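PDB 4ZAD: ferulic acid decarboxylase 1 from Candida dubliniensis, which is a UbiD-family decarboxylase that, with prenylated FMN and manganese, probably converts ferulic, p-coumaric and cinnamic acids into their vinyl products. Local coordinates for residues Lys113-Pro118 and Glu240-Gly245; Pro5-Arg10 and Cys248-Pro253; Ser353-Asp358 and Val372-His377; Ser347-Leu352 and Ser390-Asp395. One frame throughout, in Å; residues are numbered along the deposited sequence.

Contact 1. Residues Lys113-Pro118 and Glu240-Gly245; sequences KKYIPP and EAEYIG. With K (potassium ion), chain D; MN (manganese (II) ion), chain C.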
loop_
_atom_site.group_PDB
_atom_site.type_symbol
_atom_site.label_atom_id
_atom_site.label_comp_id
_atom_site.label_asym_id
_atom_site.label_seq_id
_atom_site.Cartn_x
_atom_site.Cartn_y
_atom_site.Cartn_z
ATOM N N LYS A 113 -21.760 19.341 -26.154
ATOM C CA LYS A 113 -22.157 20.771 -26.273
ATOM C C LYS A 113 -21.004 21.768 -25.945
ATOM O O LYS A 113 -20.989 22.912 -26.420
ATOM C CB LYS A 113 -23.384 21.071 -25.356
ATOM C CG LYS A 113 -24.663 20.203 -25.609
ATOM N N LYS A 114 -20.059 21.321 -25.121
ATOM C CA LYS A 114 -18.851 22.089 -24.809
ATOM C C LYS A 114 -17.761 22.007 -25.887
ATOM O O LYS A 114 -16.796 22.779 -25.825
ATOM C CB LYS A 114 -18.233 21.613 -23.475
ATOM C CG LYS A 114 -19.042 21.974 -22.221
ATOM C CD LYS A 114 -18.544 23.303 -21.576
ATOM C CE LYS A 114 -19.295 23.656 -20.239
ATOM N NZ LYS A 114 -19.277 22.601 -19.146
ATOM N N TYR A 115 -17.879 21.078 -26.841
ATOM C CA TYR A 115 -16.784 20.867 -27.811
ATOM C C TYR A 115 -16.643 22.049 -28.792
ATOM O O TYR A 115 -17.609 22.770 -29.061
ATOM C CB TYR A 115 -16.917 19.547 -28.596
ATOM C CG TYR A 115 -16.964 18.290 -27.772
ATOM C CD1 TYR A 115 -16.744 18.303 -26.384
ATOM C CD2 TYR A 115 -17.202 17.057 -28.379
ATOM C CE1 TYR A 115 -16.811 17.117 -25.630
ATOM C CE2 TYR A 115 -17.259 15.861 -27.625
ATOM C CZ TYR A 115 -17.064 15.907 -26.258
ATOM O OH TYR A 115 -17.127 14.753 -25.513
ATOM N N ILE A 116 -15.415 22.244 -29.274
ATOM C CA ILE A 116 -15.064 23.294 -30.229
ATOM C C ILE A 116 -14.089 22.742 -31.240
ATOM O O ILE A 116 -12.941 22.500 -30.904
ATOM C CB ILE A 116 -14.331 24.467 -29.556
ATOM C CG1 ILE A 116 -15.292 25.294 -28.680
ATOM C CG2 ILE A 116 -13.708 25.356 -30.623
ATOM C CD1 ILE A 116 -14.554 26.166 -27.696
ATOM N N PRO A 117 -14.511 22.575 -32.484
ATOM C CA PRO A 117 -13.602 21.862 -33.381
ATOM C C PRO A 117 -12.364 22.658 -33.713
ATOM O O PRO A 117 -12.417 23.862 -33.705
ATOM C CB PRO A 117 -14.439 21.604 -34.656
ATOM C CG PRO A 117 -15.754 22.289 -34.455
ATOM C CD PRO A 117 -15.851 22.816 -33.054
ATOM N N PRO A 118 -11.279 21.974 -34.103
ATOM C CA PRO A 118 -10.060 22.647 -34.469
ATOM C C PRO A 118 -10.276 23.545 -35.680
ATOM O O PRO A 118 -11.217 23.328 -36.448
ATOM C CB PRO A 118 -9.113 21.486 -34.798
ATOM C CG PRO A 118 -9.950 20.441 -35.268
ATOM C CD PRO A 118 -11.260 20.573 -34.555
ATOM N N GLU A 240 -10.929 13.408 -30.946
ATOM C CA GLU A 240 -10.291 14.021 -29.790
ATOM C C GLU A 240 -10.155 15.540 -29.925
ATOM O O GLU A 240 -10.418 16.273 -28.968
ATOM C CB GLU A 240 -8.887 13.460 -29.569
ATOM C CG GLU A 240 -8.821 12.116 -28.922
ATOM C CD GLU A 240 -9.066 10.952 -29.866
ATOM O OE1 GLU A 240 -9.312 9.818 -29.392
ATOM O OE2 GLU A 240 -9.022 11.170 -31.080
ATOM N N ALA A 241 -9.752 16.023 -31.091
ATOM C CA ALA A 241 -9.574 17.490 -31.293
ATOM C C ALA A 241 -10.712 18.373 -30.744
ATOM O O ALA A 241 -10.450 19.475 -30.295
ATOM C CB ALA A 241 -9.334 17.841 -32.789
ATOM N N GLU A 242 -11.947 17.886 -30.791
ATOM C CA GLU A 242 -13.119 18.682 -30.422
ATOM C C GLU A 242 -13.248 18.793 -28.877
ATOM O O GLU A 242 -13.601 19.836 -28.343
ATOM C CB GLU A 242 -14.368 18.046 -31.031
ATOM C CG GLU A 242 -14.298 17.846 -32.533
ATOM C CD GLU A 242 -15.606 17.334 -33.173
ATOM O OE1 GLU A 242 -16.526 16.819 -32.456
ATOM O OE2 GLU A 242 -15.684 17.441 -34.434
ATOM N N TYR A 243 -12.955 17.708 -28.160
ATOM C CA TYR A 243 -12.893 17.737 -26.691
ATOM C C TYR A 243 -11.714 18.590 -26.279
ATOM O O TYR A 243 -11.832 19.389 -25.366
ATOM C CB TYR A 243 -12.751 16.333 -26.152
ATOM C CG TYR A 243 -12.716 16.129 -24.652
ATOM C CD1 TYR A 243 -13.718 16.621 -23.803
ATOM C CD2 TYR A 243 -11.747 15.323 -24.085
ATOM C CE1 TYR A 243 -13.682 16.363 -22.422
ATOM C CE2 TYR A 243 -11.715 15.054 -22.709
ATOM C CZ TYR A 243 -12.677 15.566 -21.889
ATOM O OH TYR A 243 -12.589 15.297 -20.542
ATOM N N ILE A 244 -10.582 18.481 -26.974
ATOM C CA ILE A 244 -9.417 19.299 -26.582
ATOM C C ILE A 244 -9.767 20.785 -26.672
ATOM O O ILE A 244 -9.459 21.550 -25.764
ATOM C CB ILE A 244 -8.127 18.976 -27.380
ATOM C CG1 ILE A 244 -7.651 17.521 -27.092
ATOM C CG2 ILE A 244 -7.058 19.953 -27.027
ATOM C CD1 ILE A 244 -6.973 16.875 -28.235
ATOM N N GLY A 245 -10.451 21.159 -27.742
ATOM C CA GLY A 245 -10.948 22.524 -27.910
ATOM C C GLY A 245 -11.812 23.063 -26.748
ATOM O O GLY A 245 -11.592 24.166 -26.244
HETATM K K K D . -7.355 9.123 -27.078
HETATM MN MN MN C . -9.791 7.841 -29.481
HETATM O O HOH W 1 -10.306 21.911 -31.259
HETATM O O HOH W 2 -10.481 7.447 -27.327
HETATM O O HOH W 3 -11.959 8.563 -29.968
#
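I116 and P117 run past one side of helix 240-247, with the CA atoms of P117 and E242 4.4 Å apart. The carbonyl of E242 accepts a bond from I116 N, 3.2 Å from E242 O and fairly straight at 162°. The carbonyl of I116 itself turns back to the helix: I116 O receives the CA-H of G245, the carbon 3.6 Å from I116 O and the angle at hydrogen 175°, an approach made possible by the bare CA of the glycine. A water fastens the same carbonyl a second time, donating to I116 O at 2.7 Å and to A241 O at 2.6 Å; A241 O also takes the helical bond from G245 N.

This loop leads from helix 99-108 toward strand 119-120 while packed against helix 240-247, on which E240 reaches the metal site. E240, its chain bent at chi2, ends with OE1 2.0 Å from the manganese and also binds potassium; N174 and two waters are further manganese ligands. On the loop side, the Y115 ring has Y243 CA over one face, toward the rim, and Y115 CE1 comes within 3.6 Å of Y243 CD1. The two ring planes lie 65° apart. The E242 side chain crosses Y115 at about a right angle, CB beside CB. Y243 OH bonds to L106 O. Further along, P118 CG rests 3.6 Å from A241 CB, and the same methyl touches W175, a residue that binds the prenylated flavin.

Contact 2. Residues Pro5-Arg10 and Cys248-Pro253; sequences PALKFR and CNQAVP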
loop_
_atom_site.group_PDB
_atom_site.type_symbol
_atom_site.label_atom_id
_atom_site.label_comp_id
_atom_site.label_asym_id
_atom_site.label_seq_id
_atom_site.Cartn_x
_atom_site.Cartn_y
_atom_site.Cartn_z
ATOM N N PRO A 5 -0.118 27.340 -21.281
ATOM C CA PRO A 5 0.514 26.029 -21.301
ATOM C C PRO A 5 -0.425 24.881 -21.748
ATOM O O PRO A 5 0.049 23.794 -22.073
ATOM C CB PRO A 5 0.970 25.870 -19.859
ATOM C CG PRO A 5 -0.124 26.608 -19.097
ATOM C CD PRO A 5 -0.503 27.744 -19.910
ATOM N N ALA A 6 -1.731 25.129 -21.786
ATOM C CA ALA A 6 -2.677 24.148 -22.319
ATOM C C ALA A 6 -2.472 23.984 -23.824
ATOM O O ALA A 6 -2.562 22.890 -24.372
ATOM C CB ALA A 6 -4.138 24.553 -22.012
ATOM N N LEU A 7 -2.171 25.077 -24.488
ATOM C CA LEU A 7 -2.173 25.088 -25.932
ATOM C C LEU A 7 -0.779 25.097 -26.541
ATOM O O LEU A 7 -0.635 24.873 -27.740
ATOM C CB LEU A 7 -2.959 26.318 -26.403
ATOM C CG LEU A 7 -4.309 26.219 -27.123
ATOM C CD1 LEU A 7 -4.908 24.798 -27.224
ATOM C CD2 LEU A 7 -5.272 27.214 -26.487
ATOM N N LYS A 8 0.245 25.368 -25.740
ATOM C CA LYS A 8 1.602 25.599 -26.285
ATOM C C LYS A 8 2.640 24.867 -25.440
ATOM O O LYS A 8 2.924 25.262 -24.313
ATOM C CB LYS A 8 1.942 27.115 -26.372
ATOM C CG LYS A 8 0.910 28.008 -27.110
ATOM C CD LYS A 8 1.332 28.474 -28.513
ATOM C CE LYS A 8 1.626 29.981 -28.581
ATOM N NZ LYS A 8 1.477 30.537 -29.992
ATOM N N PHE A 9 3.211 23.800 -25.995
ATOM C CA PHE A 9 4.193 22.972 -25.283
ATOM C C PHE A 9 5.258 23.838 -24.600
ATOM O O PHE A 9 5.633 23.616 -23.448
ATOM C CB PHE A 9 4.817 21.990 -26.274
ATOM C CG PHE A 9 5.911 21.113 -25.692
ATOM C CD1 PHE A 9 5.667 20.293 -24.602
ATOM C CD2 PHE A 9 7.182 21.065 -26.290
ATOM C CE1 PHE A 9 6.660 19.486 -24.105
ATOM C CE2 PHE A 9 8.171 20.253 -25.773
ATOM C CZ PHE A 9 7.919 19.479 -24.685
ATOM N N ARG A 10 5.719 24.843 -25.329
ATOM C CA ARG A 10 6.798 25.708 -24.865
ATOM C C ARG A 10 6.345 26.682 -23.795
ATOM O O ARG A 10 7.154 27.188 -23.038
ATOM C CB ARG A 10 7.425 26.451 -26.034
ATOM C CG ARG A 10 8.069 25.493 -27.036
ATOM C CD ARG A 10 9.439 25.963 -27.452
ATOM N NE ARG A 10 10.140 24.967 -28.251
ATOM C CZ ARG A 10 11.251 25.195 -28.949
ATOM N NH1 ARG A 10 11.816 26.380 -28.933
ATOM N NH2 ARG A 10 11.808 24.221 -29.651
ATOM N N CYS A 248 -9.821 23.682 -23.678
ATOM C CA CYS A 248 -9.070 24.913 -23.782
ATOM C C CYS A 248 -9.959 26.169 -24.012
ATOM O O CYS A 248 -9.425 27.263 -24.165
ATOM C CB CYS A 248 -8.025 24.800 -24.906
ATOM S SG CYS A 248 -6.969 23.342 -24.833
ATOM N N ASN A 249 -11.289 26.014 -24.004
ATOM C CA ASN A 249 -12.225 27.090 -24.402
ATOM C C ASN A 249 -11.706 27.820 -25.651
ATOM O O ASN A 249 -11.761 29.028 -25.751
ATOM C CB ASN A 249 -12.530 28.082 -23.233
ATOM C CG ASN A 249 -13.791 29.000 -23.523
ATOM O OD1 ASN A 249 -14.907 28.510 -23.825
ATOM N ND2 ASN A 249 -13.593 30.331 -23.438
ATOM N N GLN A 250 -11.192 27.047 -26.595
ATOM C CA GLN A 250 -10.482 27.570 -27.734
ATOM C C GLN A 250 -10.076 26.474 -28.734
ATOM O O GLN A 250 -9.400 25.538 -28.373
ATOM C CB GLN A 250 -9.201 28.268 -27.283
ATOM C CG GLN A 250 -8.473 28.840 -28.476
ATOM C CD GLN A 250 -7.268 29.610 -28.132
ATOM O OE1 GLN A 250 -7.160 30.190 -27.046
ATOM N NE2 GLN A 250 -6.331 29.649 -29.078
ATOM N N ALA A 251 -10.450 26.664 -30.002
ATOM C CA ALA A 251 -10.079 25.817 -31.137
ATOM C C ALA A 251 -8.578 25.529 -31.228
ATOM O O ALA A 251 -7.785 26.463 -31.342
ATOM C CB ALA A 251 -10.495 26.508 -32.429
ATOM N N VAL A 252 -8.192 24.256 -31.275
ATOM C CA VAL A 252 -6.812 23.940 -31.569
ATOM C C VAL A 252 -6.441 24.358 -32.988
ATOM O O VAL A 252 -6.956 23.842 -33.982
ATOM C CB VAL A 252 -6.464 22.456 -31.386
ATOM C CG1 VAL A 252 -4.932 22.253 -31.599
ATOM C CG2 VAL A 252 -6.888 21.976 -29.993
ATOM N N PRO A 253 -5.552 25.323 -33.087
ATOM C CA PRO A 253 -5.071 25.675 -34.400
ATOM C C PRO A 253 -4.266 24.529 -35.065
ATOM O O PRO A 253 -3.333 24.017 -34.479
ATOM C CB PRO A 253 -4.199 26.892 -34.117
ATOM C CG PRO A 253 -3.785 26.780 -32.712
ATOM C CD PRO A 253 -4.800 25.961 -32.004
#
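C248, beside the turn that ends helix 240-247, meets L7 of the N-terminal tail, so this contact docks the start of the chain, just ahead of helix 9-19, against a helix terminus. That terminus is a Schellman motif: N249 leaves helical geometry with a positive phi of 42°, and two bonds return into the last turn. No hydrogen bond joins the two segments; apolar atoms do the work, and L7 supplies most of them. Around the tail, A6 is also tied by a backbone bond to A225 of helix 224-230, and R10 forms a salt bridge with E269.

Taking the second segment in order, C248 comes first. Its SG, anti to the carbonyl carbon, lies 3.5 Å from L7 CD1 and a looser 4.2 Å from A6 CB. The C248 CB also lies beside the leucine, 3.9 Å from L7 CD1. N249 takes the chain round the corner, and Q250 then turns back with CG anti to its backbone N (chi1 -179°) and an extended chain. L7 CD2 stands over the face of the amide, about 3.5 Å off its plane and nearest to Q250 CD. Of the two branches of L7, CD1 lies nearer the sulfur and CD2 nearer the amide, while C248 CB touches both.

A251 turns the other way, its methyl against I116. V252, bonded through its backbone to V119 and in side-chain contact with W175, closes the row with its CG2 4.4 Å from L7 CD1.

Contact 3. Residues Ser353-Asp358 and Val372-His377; sequences SKIVED and VKINTH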
loop_
_atom_site.group_PDB
_atom_site.type_symbol
_atom_site.label_atom_id
_atom_site.label_comp_id
_atom_site.label_asym_id
_atom_site.label_seq_id
_atom_site.Cartn_x
_atom_site.Cartn_y
_atom_site.Cartn_z
ATOM N N SER A 353 -24.913 6.321 -11.074
ATOM C CA SER A 353 -24.782 7.761 -10.819
ATOM C C SER A 353 -25.373 8.246 -9.528
ATOM O O SER A 353 -25.030 9.328 -9.096
ATOM C CB SER A 353 -25.384 8.591 -11.940
ATOM O OG SER A 353 -26.781 8.337 -12.109
ATOM N N LYS A 354 -26.259 7.476 -8.909
ATOM C CA LYS A 354 -26.858 7.870 -7.623
ATOM C C LYS A 354 -25.937 7.597 -6.427
ATOM O O LYS A 354 -26.027 8.283 -5.397
ATOM C CB LYS A 354 -28.179 7.114 -7.376
ATOM C CG LYS A 354 -29.354 7.384 -8.349
ATOM C CD LYS A 354 -30.659 6.762 -7.769
ATOM C CE LYS A 354 -31.498 5.902 -8.755
ATOM N NZ LYS A 354 -32.042 4.629 -8.106
ATOM N N ILE A 355 -25.092 6.567 -6.557
ATOM C CA ILE A 355 -24.274 6.055 -5.454
ATOM C C ILE A 355 -22.778 6.246 -5.586
ATOM O O ILE A 355 -22.093 6.223 -4.580
ATOM C CB ILE A 355 -24.477 4.530 -5.234
ATOM C CG1 ILE A 355 -24.109 3.739 -6.488
ATOM C CG2 ILE A 355 -25.899 4.223 -4.747
ATOM C CD1 ILE A 355 -24.257 2.253 -6.319
ATOM N N VAL A 356 -22.259 6.410 -6.803
ATOM C CA VAL A 356 -20.808 6.492 -6.995
ATOM C C VAL A 356 -20.334 7.908 -6.887
ATOM O O VAL A 356 -20.643 8.736 -7.748
ATOM C CB VAL A 356 -20.345 5.979 -8.365
ATOM C CG1 VAL A 356 -18.829 6.282 -8.558
ATOM C CG2 VAL A 356 -20.639 4.514 -8.522
ATOM N N GLU A 357 -19.512 8.184 -5.878
ATOM C CA GLU A 357 -19.023 9.545 -5.652
ATOM C C GLU A 357 -17.797 9.903 -6.462
ATOM O O GLU A 357 -17.616 11.057 -6.840
ATOM C CB GLU A 357 -18.716 9.758 -4.180
ATOM C CG GLU A 357 -19.965 10.158 -3.378
ATOM C CD GLU A 357 -19.681 10.325 -1.884
ATOM O OE1 GLU A 357 -18.604 10.872 -1.534
ATOM O OE2 GLU A 357 -20.534 9.905 -1.064
ATOM N N ASP A 358 -16.944 8.912 -6.712
ATOM C CA ASP A 358 -15.615 9.121 -7.297
ATOM C C ASP A 358 -15.019 7.765 -7.626
ATOM O O ASP A 358 -15.404 6.759 -7.038
ATOM C CB ASP A 358 -14.699 9.857 -6.319
ATOM C CG ASP A 358 -14.672 11.369 -6.527
ATOM O OD1 ASP A 358 -14.956 11.867 -7.645
ATOM O OD2 ASP A 358 -14.343 12.070 -5.553
ATOM N N VAL A 372 -13.661 2.428 -6.209
ATOM C CA VAL A 372 -14.979 3.045 -6.464
ATOM C C VAL A 372 -15.629 3.508 -5.176
ATOM O O VAL A 372 -16.049 2.697 -4.383
ATOM C CB VAL A 372 -15.892 2.023 -7.144
ATOM C CG1 VAL A 372 -17.325 2.539 -7.240
ATOM C CG2 VAL A 372 -15.322 1.696 -8.520
ATOM N N LYS A 373 -15.700 4.803 -4.956
ATOM C CA LYS A 373 -16.190 5.324 -3.686
ATOM C C LYS A 373 -17.723 5.496 -3.685
ATOM O O LYS A 373 -18.254 6.309 -4.427
ATOM C CB LYS A 373 -15.519 6.651 -3.399
ATOM C CG LYS A 373 -15.918 7.274 -2.072
ATOM C CD LYS A 373 -15.110 8.544 -1.781
ATOM C CE LYS A 373 -15.519 9.149 -0.440
ATOM N NZ LYS A 373 -14.882 10.457 -0.202
ATOM N N ILE A 374 -18.402 4.724 -2.844
ATOM C CA ILE A 374 -19.865 4.613 -2.751
ATOM C C ILE A 374 -20.404 5.400 -1.568
ATOM O O ILE A 374 -19.943 5.239 -0.451
ATOM C CB ILE A 374 -20.282 3.118 -2.505
ATOM C CG1 ILE A 374 -19.746 2.201 -3.622
ATOM C CG2 ILE A 374 -21.755 2.976 -2.314
ATOM C CD1 ILE A 374 -20.031 2.672 -5.045
ATOM N N ASN A 375 -21.375 6.263 -1.839
ATOM C CA ASN A 375 -22.220 6.894 -0.841
ATOM C C ASN A 375 -23.161 5.863 -0.193
ATOM O O ASN A 375 -24.155 5.464 -0.795
ATOM C CB ASN A 375 -23.037 7.966 -1.545
ATOM C CG ASN A 375 -23.892 8.792 -0.583
ATOM O OD1 ASN A 375 -24.734 8.257 0.158
ATOM N ND2 ASN A 375 -23.673 10.105 -0.593
ATOM N N THR A 376 -22.859 5.426 1.025
ATOM C CA THR A 376 -23.691 4.399 1.702
ATOM C C THR A 376 -25.166 4.794 1.932
ATOM O O THR A 376 -26.031 3.942 1.850
ATOM C CB THR A 376 -23.059 3.925 3.047
ATOM O OG1 THR A 376 -22.798 5.040 3.897
ATOM C CG2 THR A 376 -21.755 3.237 2.779
ATOM N N HIS A 377 -25.442 6.071 2.215
ATOM C CA HIS A 377 -26.809 6.552 2.423
ATOM C C HIS A 377 -27.696 6.289 1.220
ATOM O O HIS A 377 -28.802 5.754 1.344
ATOM C CB HIS A 377 -26.834 8.059 2.736
ATOM C CG HIS A 377 -26.455 8.379 4.143
ATOM N ND1 HIS A 377 -27.367 8.353 5.183
ATOM C CD2 HIS A 377 -25.251 8.679 4.696
ATOM C CE1 HIS A 377 -26.743 8.653 6.312
ATOM N NE2 HIS A 377 -25.458 8.845 6.045
#
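The carboxylate of E357 and the amide of N375 are the flat groups here, their planes 65° apart and meeting at one oxygen. E357 OE2 takes a weak, bent bond from N375 ND2, 3.2 Å away with 123° at the hydrogen, and also lies 3.2 Å from N375 CB. The other oxygen is turned to K373: E357 OE1 is 4.0 Å from K373 NZ, a long salt bridge reached by a fully extended lysine chain. The remaining end of the amide is committed elsewhere, because N375 is the N-cap of helix 376-381 and its OD1 accepts from E378 N.

These groups belong to a beta hairpin, strands 356-360 and 369-374, at the margin of the five-stranded sheet of the C-terminal domain. The short strand segments are far from strictly antiparallel, with 127° between their directions. N375 N donates to I355 O at 2.8 Å. Two further backbone bonds involve K373: its O accepts from E357 N, and its N donates to D358 O. With both neighbours bonded to one residue and E357 in helical backbone angles, the strand is disturbed much as in a beta bulge. The carboxylate of D358 is held from outside the hairpin by salt bridges to K100 and K343.

V356 and I374, an antiparallel non-hydrogen-bonded pair, put their side chains on the face away from K373 and D358. There the CG2 of V356, anti to its carbonyl carbon, is the touching branch: it lies 4.1 Å from V372 CG1 and 4.0 Å from I374 CD1.

Contact 4. Residues Ser347-Leu352 and Ser390-Asp395; sequences SQHPVL and SNLVGD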
loop_
_atom_site.group_PDB
_atom_site.type_symbol
_atom_site.label_atom_id
_atom_site.label_comp_id
_atom_site.label_asym_id
_atom_site.label_seq_id
_atom_site.Cartn_x
_atom_site.Cartn_y
_atom_site.Cartn_z
ATOM N N SER A 347 -21.539 8.438 -14.075
ATOM C CA SER A 347 -22.372 9.627 -14.225
ATOM C C SER A 347 -23.630 9.528 -15.069
ATOM O O SER A 347 -24.632 10.124 -14.777
ATOM C CB SER A 347 -21.474 10.600 -14.933
ATOM O OG SER A 347 -22.062 11.823 -15.155
ATOM N N GLN A 348 -23.535 8.835 -16.179
ATOM C CA GLN A 348 -24.631 8.742 -17.102
ATOM C C GLN A 348 -25.411 7.468 -16.880
ATOM O O GLN A 348 -26.363 7.235 -17.595
ATOM C CB GLN A 348 -24.094 8.773 -18.528
ATOM C CG GLN A 348 -23.465 10.081 -18.897
ATOM C CD GLN A 348 -24.478 11.217 -18.984
ATOM O OE1 GLN A 348 -24.423 12.171 -18.205
ATOM N NE2 GLN A 348 -25.414 11.113 -19.930
ATOM N N HIS A 349 -25.002 6.645 -15.904
ATOM C CA HIS A 349 -25.681 5.387 -15.588
ATOM C C HIS A 349 -26.770 5.653 -14.599
ATOM O O HIS A 349 -26.480 6.137 -13.497
ATOM C CB HIS A 349 -24.739 4.374 -14.973
ATOM C CG HIS A 349 -25.239 2.966 -15.043
ATOM N ND1 HIS A 349 -26.097 2.434 -14.113
ATOM C CD2 HIS A 349 -24.992 1.979 -15.940
ATOM C CE1 HIS A 349 -26.350 1.174 -14.427
ATOM N NE2 HIS A 349 -25.693 0.872 -15.533
ATOM N N PRO A 350 -28.027 5.311 -14.960
ATOM C CA PRO A 350 -29.173 5.704 -14.114
ATOM C C PRO A 350 -29.103 5.222 -12.662
ATOM O O PRO A 350 -29.628 5.889 -11.799
ATOM C CB PRO A 350 -30.408 5.127 -14.853
ATOM C CG PRO A 350 -29.880 4.155 -15.861
ATOM C CD PRO A 350 -28.459 4.616 -16.192
ATOM N N VAL A 351 -28.462 4.091 -12.406
ATOM C CA VAL A 351 -28.325 3.564 -11.036
ATOM C C VAL A 351 -27.013 3.997 -10.371
ATOM O O VAL A 351 -27.007 4.561 -9.262
ATOM C CB VAL A 351 -28.367 2.027 -11.042
ATOM C CG1 VAL A 351 -28.084 1.495 -9.659
ATOM C CG2 VAL A 351 -29.726 1.518 -11.563
ATOM N N LEU A 352 -25.914 3.712 -11.074
ATOM C CA LEU A 352 -24.538 3.942 -10.600
ATOM C C LEU A 352 -24.238 5.433 -10.352
ATOM O O LEU A 352 -23.471 5.766 -9.465
ATOM C CB LEU A 352 -23.518 3.291 -11.588
ATOM C CG LEU A 352 -22.940 1.907 -11.252
ATOM C CD1 LEU A 352 -23.907 1.152 -10.415
ATOM C CD2 LEU A 352 -22.527 1.055 -12.477
ATOM N N SER A 390 -22.085 -5.940 -7.233
ATOM C CA SER A 390 -20.861 -6.324 -7.912
ATOM C C SER A 390 -21.094 -6.856 -9.307
ATOM O O SER A 390 -20.268 -6.666 -10.188
ATOM C CB SER A 390 -20.105 -7.364 -7.104
ATOM O OG SER A 390 -19.817 -6.823 -5.851
ATOM N N ASN A 391 -22.183 -7.581 -9.486
ATOM C CA ASN A 391 -22.607 -8.050 -10.812
ATOM C C ASN A 391 -22.934 -6.856 -11.719
ATOM O O ASN A 391 -22.482 -6.806 -12.889
ATOM C CB ASN A 391 -23.838 -8.936 -10.661
ATOM C CG ASN A 391 -24.040 -9.874 -11.813
ATOM O OD1 ASN A 391 -23.745 -9.567 -12.976
ATOM N ND2 ASN A 391 -24.587 -11.037 -11.495
ATOM N N LEU A 392 -23.672 -5.880 -11.179
ATOM C CA LEU A 392 -23.961 -4.672 -11.936
ATOM C C LEU A 392 -22.715 -3.891 -12.313
ATOM O O LEU A 392 -22.599 -3.468 -13.452
ATOM C CB LEU A 392 -24.868 -3.714 -11.166
ATOM C CG LEU A 392 -25.444 -2.613 -12.058
ATOM C CD1 LEU A 392 -26.296 -3.306 -13.111
ATOM C CD2 LEU A 392 -26.292 -1.594 -11.289
ATOM N N VAL A 393 -21.837 -3.634 -11.348
ATOM C CA VAL A 393 -20.652 -2.850 -11.599
ATOM C C VAL A 393 -19.812 -3.561 -12.668
ATOM O O VAL A 393 -19.502 -2.995 -13.689
ATOM C CB VAL A 393 -19.809 -2.575 -10.277
ATOM C CG1 VAL A 393 -18.347 -2.060 -10.596
ATOM C CG2 VAL A 393 -20.544 -1.601 -9.344
ATOM N N GLY A 394 -19.467 -4.805 -12.454
ATOM C CA GLY A 394 -18.563 -5.461 -13.377
ATOM C C GLY A 394 -19.121 -5.685 -14.772
ATOM O O GLY A 394 -18.376 -5.654 -15.750
ATOM N N ASP A 395 -20.424 -5.926 -14.889
ATOM C CA ASP A 395 -21.006 -6.080 -16.211
ATOM C C ASP A 395 -20.814 -4.752 -16.906
ATOM O O ASP A 395 -20.407 -4.687 -18.084
ATOM C CB ASP A 395 -22.493 -6.450 -16.162
ATOM C CG ASP A 395 -22.724 -7.960 -16.017
ATOM O OD1 ASP A 395 -21.746 -8.754 -16.140
ATOM O OD2 ASP A 395 -23.904 -8.359 -15.777
#
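L392 and L352 carry this contact, which packs the turn between helices 334-347 and 352-355 against helix 386-399 in the C-terminal domain. No hydrogen bond crosses it. One methyl does most of the touching: L392 has its CG anti to the backbone N (chi1 -166°), and from there its CD2 lies 3.7 Å from L352 CD1 and 3.9 Å from V351 CG1. H349 CE1 adds a third, looser neighbour at 4.2 Å from L392 CD2. The two leucines lie alongside each other, running opposite ways.

L352 reaches on to V393, the next residue of the helix, its CD1 4.5 Å from V393 CG2. V393 also packs on I413 and L415 of strand 412-417, so L352 meets a residue that itself packs on the sheet.

The turn is shaped by H349, whose ring is fixed from several directions. F396, one turn further along the helix, meets it edge-to-face. H349 ND1 caps the start of the following helix, accepting weak bonds from V351 N at 3.4 Å and L352 N at 3.3 Å, the latter nearly straight at 175°. Accepting there is consistent with an ND1 that carries no proton. Over one face of the imidazole stands the second methyl of L352, CD2, 4.1 Å above the plane and centred on the ring.

The four contacts form two neighbouring pairs. Contacts 1 and 2 have centres 11 Å apart; contact 1 runs along helix 240-247 and contact 2 lies just past its C-terminal end. They touch directly: a probable hydrogen bond links G245 O to Q250 N at 2.9 Å, and P118 CB packs 3.3 Å from V252 O. Contact 1 holds the manganese ligand E240, while the V252 side chain of contact 2 is about 9 Å from that of E240. Contacts 3 and 4, also 11 Å apart at their centres, share the C-terminal domain and meet where S353 CB lies 3.3 Å from S347 O. Both lie away from the metal and flavin sites. Between the pairs, contacts 1 and 4 come nearest, about 10 Å between closest atoms.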